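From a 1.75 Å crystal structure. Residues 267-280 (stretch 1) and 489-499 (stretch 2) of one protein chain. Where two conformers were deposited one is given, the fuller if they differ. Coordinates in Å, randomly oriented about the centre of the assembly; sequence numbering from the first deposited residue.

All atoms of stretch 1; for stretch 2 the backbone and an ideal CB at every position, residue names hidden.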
# COMPACT_ATOMS: atom_id res chain seq x y z
N GLY A 267 5.87 24.61 -3.83
CA GLY A 267 5.45 23.47 -4.63
C GLY A 267 4.14 23.72 -5.35
O GLY A 267 3.79 24.87 -5.66
N MET A 268 3.41 22.63 -5.60
CA MET A 268 2.08 22.73 -6.18
C MET A 268 1.09 23.40 -5.25
O MET A 268 0.94 23.02 -4.09
CB MET A 268 1.57 21.36 -6.56
CG MET A 268 0.20 21.39 -7.16
SD MET A 268 -0.25 19.77 -7.78
CE MET A 268 0.86 19.65 -9.22
N LYS A 269 0.39 24.40 -5.76
CA LYS A 269 -0.64 25.07 -4.95
C LYS A 269 -1.82 24.13 -4.68
O LYS A 269 -2.20 23.34 -5.55
CB LYS A 269 -1.12 26.34 -5.65
CG LYS A 269 -0.09 27.44 -5.62
CD LYS A 269 -0.58 28.69 -6.34
CE LYS A 269 0.57 29.69 -6.54
NZ LYS A 269 1.33 29.91 -5.28
N PHE A 270 -2.38 24.24 -3.48
CA PHE A 270 -3.60 23.52 -3.12
C PHE A 270 -4.52 24.43 -2.33
O PHE A 270 -4.10 25.46 -1.80
CB PHE A 270 -3.30 22.22 -2.36
CG PHE A 270 -2.76 22.43 -0.98
CD1 PHE A 270 -3.62 22.61 0.11
CD2 PHE A 270 -1.38 22.39 -0.75
CE1 PHE A 270 -3.11 22.80 1.40
CE2 PHE A 270 -0.85 22.59 0.52
CZ PHE A 270 -1.72 22.79 1.60
N GLN A 271 -5.78 24.04 -2.25
CA GLN A 271 -6.75 24.83 -1.50
C GLN A 271 -6.87 24.19 -0.13
O GLN A 271 -7.00 22.98 -0.05
CB GLN A 271 -8.09 24.89 -2.23
CG GLN A 271 -7.89 25.37 -3.67
CD GLN A 271 -9.15 25.66 -4.41
OE1 GLN A 271 -9.60 24.87 -5.25
NE2 GLN A 271 -9.75 26.81 -4.12
N PRO A 272 -6.80 24.99 0.95
CA PRO A 272 -6.81 24.41 2.28
C PRO A 272 -8.14 23.76 2.66
O PRO A 272 -9.18 24.12 2.12
CB PRO A 272 -6.57 25.62 3.20
CG PRO A 272 -7.06 26.77 2.42
CD PRO A 272 -6.73 26.47 0.99
N GLY A 273 -8.07 22.83 3.60
CA GLY A 273 -9.26 22.17 4.12
C GLY A 273 -9.11 20.66 4.17
O GLY A 273 -8.04 20.12 3.88
N LEU A 274 -10.20 19.99 4.53
CA LEU A 274 -10.25 18.53 4.61
C LEU A 274 -11.65 18.07 4.21
O LEU A 274 -12.65 18.58 4.73
CB LEU A 274 -9.92 18.01 6.01
CG LEU A 274 -9.92 16.48 6.27
CD1 LEU A 274 -8.88 15.67 5.46
CD2 LEU A 274 -9.74 16.20 7.77
N ALA A 275 -11.70 17.15 3.25
CA ALA A 275 -12.95 16.50 2.89
C ALA A 275 -12.65 15.03 2.59
O ALA A 275 -12.02 14.36 3.42
CB ALA A 275 -13.65 17.22 1.74
N LEU A 276 -13.05 14.53 1.42
CA LEU A 276 -13.02 13.09 1.17
C LEU A 276 -11.84 12.66 0.31
O LEU A 276 -11.46 13.39 -0.60
CB LEU A 276 -14.32 12.68 0.49
CG LEU A 276 -15.57 12.84 1.37
CD1 LEU A 276 -16.87 12.68 0.60
CD2 LEU A 276 -15.52 11.84 2.49
N PRO A 277 -11.28 11.44 0.58
CA PRO A 277 -10.24 10.93 -0.33
C PRO A 277 -10.84 10.58 -1.67
O PRO A 277 -11.97 10.03 -1.73
CB PRO A 277 -9.72 9.67 0.39
CG PRO A 277 -10.84 9.24 1.25
CD PRO A 277 -11.55 10.51 1.69
N ARG A 278 -10.12 10.88 -2.74
CA ARG A 278 -10.58 10.55 -4.07
C ARG A 278 -9.42 10.01 -4.87
O ARG A 278 -8.27 10.13 -4.46
CB ARG A 278 -11.16 11.76 -4.79
CG ARG A 278 -12.36 12.41 -4.12
CD ARG A 278 -13.55 11.47 -4.00
NE ARG A 278 -14.74 12.18 -3.54
CZ ARG A 278 -15.94 11.62 -3.38
NH1 ARG A 278 -16.13 10.33 -3.63
NH2 ARG A 278 -16.97 12.35 -2.97
N CYS A 279 -9.72 9.39 -6.00
CA CYS A 279 -8.71 8.74 -6.82
C CYS A 279 -8.92 9.03 -8.31
O CYS A 279 -10.04 9.05 -8.76
CB CYS A 279 -8.79 7.23 -6.56
SG CYS A 279 -7.43 6.27 -7.21
N VAL A 280 -7.83 9.23 -9.07
CA VAL A 280 -7.90 9.30 -10.52
C VAL A 280 -6.93 8.25 -11.03
O VAL A 280 -5.79 8.21 -10.58
CB VAL A 280 -7.52 10.70 -11.07
CG1 VAL A 280 -7.56 10.67 -12.60
CG2 VAL A 280 -8.49 11.74 -10.56
N UNK A 489 -1.17 4.04 -13.28
CA UNK A 489 -0.86 5.16 -12.39
C UNK A 489 -2.14 5.59 -11.75
O UNK A 489 -3.15 5.79 -12.42
CB UNK A 489 -0.20 6.32 -13.13
N UNK A 490 -2.09 5.74 -10.43
CA UNK A 490 -3.21 6.23 -9.63
C UNK A 490 -2.75 7.48 -8.87
O UNK A 490 -1.65 7.47 -8.31
CB UNK A 490 -3.71 5.15 -8.67
N UNK A 491 -3.56 8.52 -8.87
CA UNK A 491 -3.28 9.64 -8.00
C UNK A 491 -4.41 9.71 -6.98
O UNK A 491 -5.59 9.83 -7.33
CB UNK A 491 -3.14 10.95 -8.79
N UNK A 492 -4.03 9.62 -5.71
CA UNK A 492 -5.00 9.78 -4.65
C UNK A 492 -4.81 11.18 -4.08
O UNK A 492 -3.67 11.66 -3.95
CB UNK A 492 -4.85 8.70 -3.57
N UNK A 493 -5.93 11.82 -3.80
CA UNK A 493 -5.90 13.20 -3.34
C UNK A 493 -7.08 13.39 -2.44
O UNK A 493 -7.97 12.53 -2.39
CB UNK A 493 -5.92 14.20 -4.50
N UNK A 494 -7.07 14.49 -1.71
CA UNK A 494 -8.23 14.84 -0.92
C UNK A 494 -9.00 15.91 -1.67
O UNK A 494 -8.41 16.91 -2.09
CB UNK A 494 -7.83 15.31 0.48
N UNK A 495 -10.32 15.73 -1.82
CA UNK A 495 -11.10 16.63 -2.68
C UNK A 495 -11.41 18.01 -2.11
O UNK A 495 -12.03 18.83 -2.80
CB UNK A 495 -12.43 15.95 -3.03
N UNK A 496 -10.97 18.27 -0.88
CA UNK A 496 -10.94 19.63 -0.35
C UNK A 496 -9.82 20.44 -1.00
O UNK A 496 -9.92 21.67 -1.10
CB UNK A 496 -10.76 19.61 1.17
N UNK A 497 -8.77 19.74 -1.43
CA UNK A 497 -7.50 20.40 -1.78
C UNK A 497 -7.29 20.61 -3.28
O UNK A 497 -6.54 21.52 -3.69
CB UNK A 497 -6.33 19.58 -1.23
N UNK A 498 -7.92 19.75 -4.08
CA UNK A 498 -7.83 19.82 -5.53
C UNK A 498 -9.17 19.50 -6.17
O UNK A 498 -10.00 18.81 -5.60
CB UNK A 498 -6.75 18.86 -6.05
N UNK A 499 -9.35 20.00 -7.39
CA UNK A 499 -10.48 19.55 -8.20
C UNK A 499 -10.07 18.27 -8.94
O UNK A 499 -8.88 18.03 -9.16
CB UNK A 499 -10.92 20.64 -9.18

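Position 489 has nothing of stretch 1 within 5.5 Å of its ideal CB, so the visible atoms set no preference; it is Leu489, whose end leads away. At 490 the ideal CB lies 4.1 Å from Cys279 SG and 4.2 Å from Val280 O, which would suit a small or modest polar side chain. The residue is Asn490, one of two deposited conformers, and its amide orientation is too uncertain to support a claim about its atoms.

Position 491 pairs with Val280 in antiparallel register. The backbone supplies both bonds, 491 N to Val280 O at 2.8 Å and Val280 N to 491 O at 2.9 Å, leaving an extended, probably beta-branched or apolar side chain to choose; it is Ile491. At 492, opposite Cys279 in a non-hydrogen-bonded pair, the ideal CB is 3.8 Å from Arg278 O. An apolar residue fits, and Ile492 places CG1 4.1 Å from Cys279 SG.

Position 493 pairs with Arg278, with Arg278 N to 493 O at 2.7 Å and 493 N to Arg278 O at 3.0 Å. Its CB shares a face with the side chains of Arg278 and Val280, so a long apolar or aromatic side chain could lie along them. Tyr493 does so: Arg278 CB sits over its ring face, 4.0 Å from the centroid, and CE2 is 3.9 Å from Val280 CG2.

At 494 the strand forms a non-hydrogen-bonded pair with Pro277 (CA to CA 4.4 Å), while Ala275 offers both N and O nearby. A side chain with a donor and an acceptor is favoured. Asn494 meets both: OD1 accepts from Ala275 N at 2.8 Å and ND2 donates to Ala275 O at 3.1 Å.

Position 495 points toward stretch 1, its ideal CB 3.7 Å from Arg278 CG; the guanidinium and the free Leu276 N favour an acid, though an amide could serve the latter. In Asp495, OD1 accepts from Leu276 N at 3.0 Å, and OD2 forms a salt bridge with Arg278 NE at 3.1 Å.

At 496 the ideal CB is already 3.4 Å from both Leu274 N and Ala275 N, so a small residue is indicated; Ala496 puts CB 3.8 Å from Ala275 CB.

Near 497, Gln271 O and Gly273 O call for a donor. Asn497 ND2 donates to Gln271 O at 2.8 Å and to Gly273 O at 3.1 Å.

The CB of 498 points away, yet a long side chain could return toward Met268 and Phe270. Tyr498 does, with CE1 3.7 Å from Met268 SD. Position 499 is unconstrained by stretch 1; Thr499 caps the following helix.

Stretch 2, residues 489-499: LNIIYNDANYT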
# COMPACT_ATOMS: atom_id res chain seq x y z
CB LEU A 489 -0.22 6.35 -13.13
CG LEU A 489 1.25 6.22 -13.53
CD1 LEU A 489 1.31 5.46 -14.82
CD2 LEU A 489 1.86 7.63 -13.74
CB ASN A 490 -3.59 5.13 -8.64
CG ASN A 490 -4.98 5.29 -8.04
OD1 ASN A 490 -5.59 6.36 -8.08
ND2 ASN A 490 -5.49 4.21 -7.46
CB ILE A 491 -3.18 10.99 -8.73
CG1 ILE A 491 -2.12 10.93 -9.84
CG2 ILE A 491 -2.83 12.10 -7.70
CD1 ILE A 491 -1.86 12.31 -10.53
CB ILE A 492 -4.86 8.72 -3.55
CG1 ILE A 492 -4.89 7.31 -4.15
CG2 ILE A 492 -5.98 8.82 -2.56
CD1 ILE A 492 -3.56 6.68 -4.17
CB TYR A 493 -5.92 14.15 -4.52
CG TYR A 493 -7.19 14.19 -5.32
CD1 TYR A 493 -8.08 15.25 -5.18
CD2 TYR A 493 -7.51 13.18 -6.24
CE1 TYR A 493 -9.23 15.31 -5.92
CE2 TYR A 493 -8.66 13.23 -6.98
CZ TYR A 493 -9.52 14.31 -6.82
OH TYR A 493 -10.68 14.37 -7.55
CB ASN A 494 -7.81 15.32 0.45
CG ASN A 494 -8.96 15.36 1.40
OD1 ASN A 494 -9.70 16.34 1.42
ND2 ASN A 494 -9.17 14.26 2.12
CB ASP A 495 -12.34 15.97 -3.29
CG ASP A 495 -13.46 15.74 -2.29
OD1 ASP A 495 -13.36 16.16 -1.12
OD2 ASP A 495 -14.47 15.12 -2.68
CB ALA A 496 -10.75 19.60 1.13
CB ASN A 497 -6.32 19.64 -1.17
CG ASN A 497 -6.48 19.40 0.31
OD1 ASN A 497 -6.27 18.28 0.78
ND2 ASN A 497 -6.88 20.44 1.07
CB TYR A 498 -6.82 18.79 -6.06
CG TYR A 498 -5.46 18.94 -5.46
CD1 TYR A 498 -4.50 19.76 -6.07
CD2 TYR A 498 -5.13 18.27 -4.29
CE1 TYR A 498 -3.23 19.90 -5.51
CE2 TYR A 498 -3.86 18.40 -3.73
CZ TYR A 498 -2.93 19.21 -4.34
OH TYR A 498 -1.68 19.36 -3.78
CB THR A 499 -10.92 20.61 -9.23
OG1 THR A 499 -9.88 20.81 -10.20
CG2 THR A 499 -11.22 21.94 -8.53
O HOH W 1 -11.03 23.40 0.45
O HOH W 2 -16.90 15.19 -1.78
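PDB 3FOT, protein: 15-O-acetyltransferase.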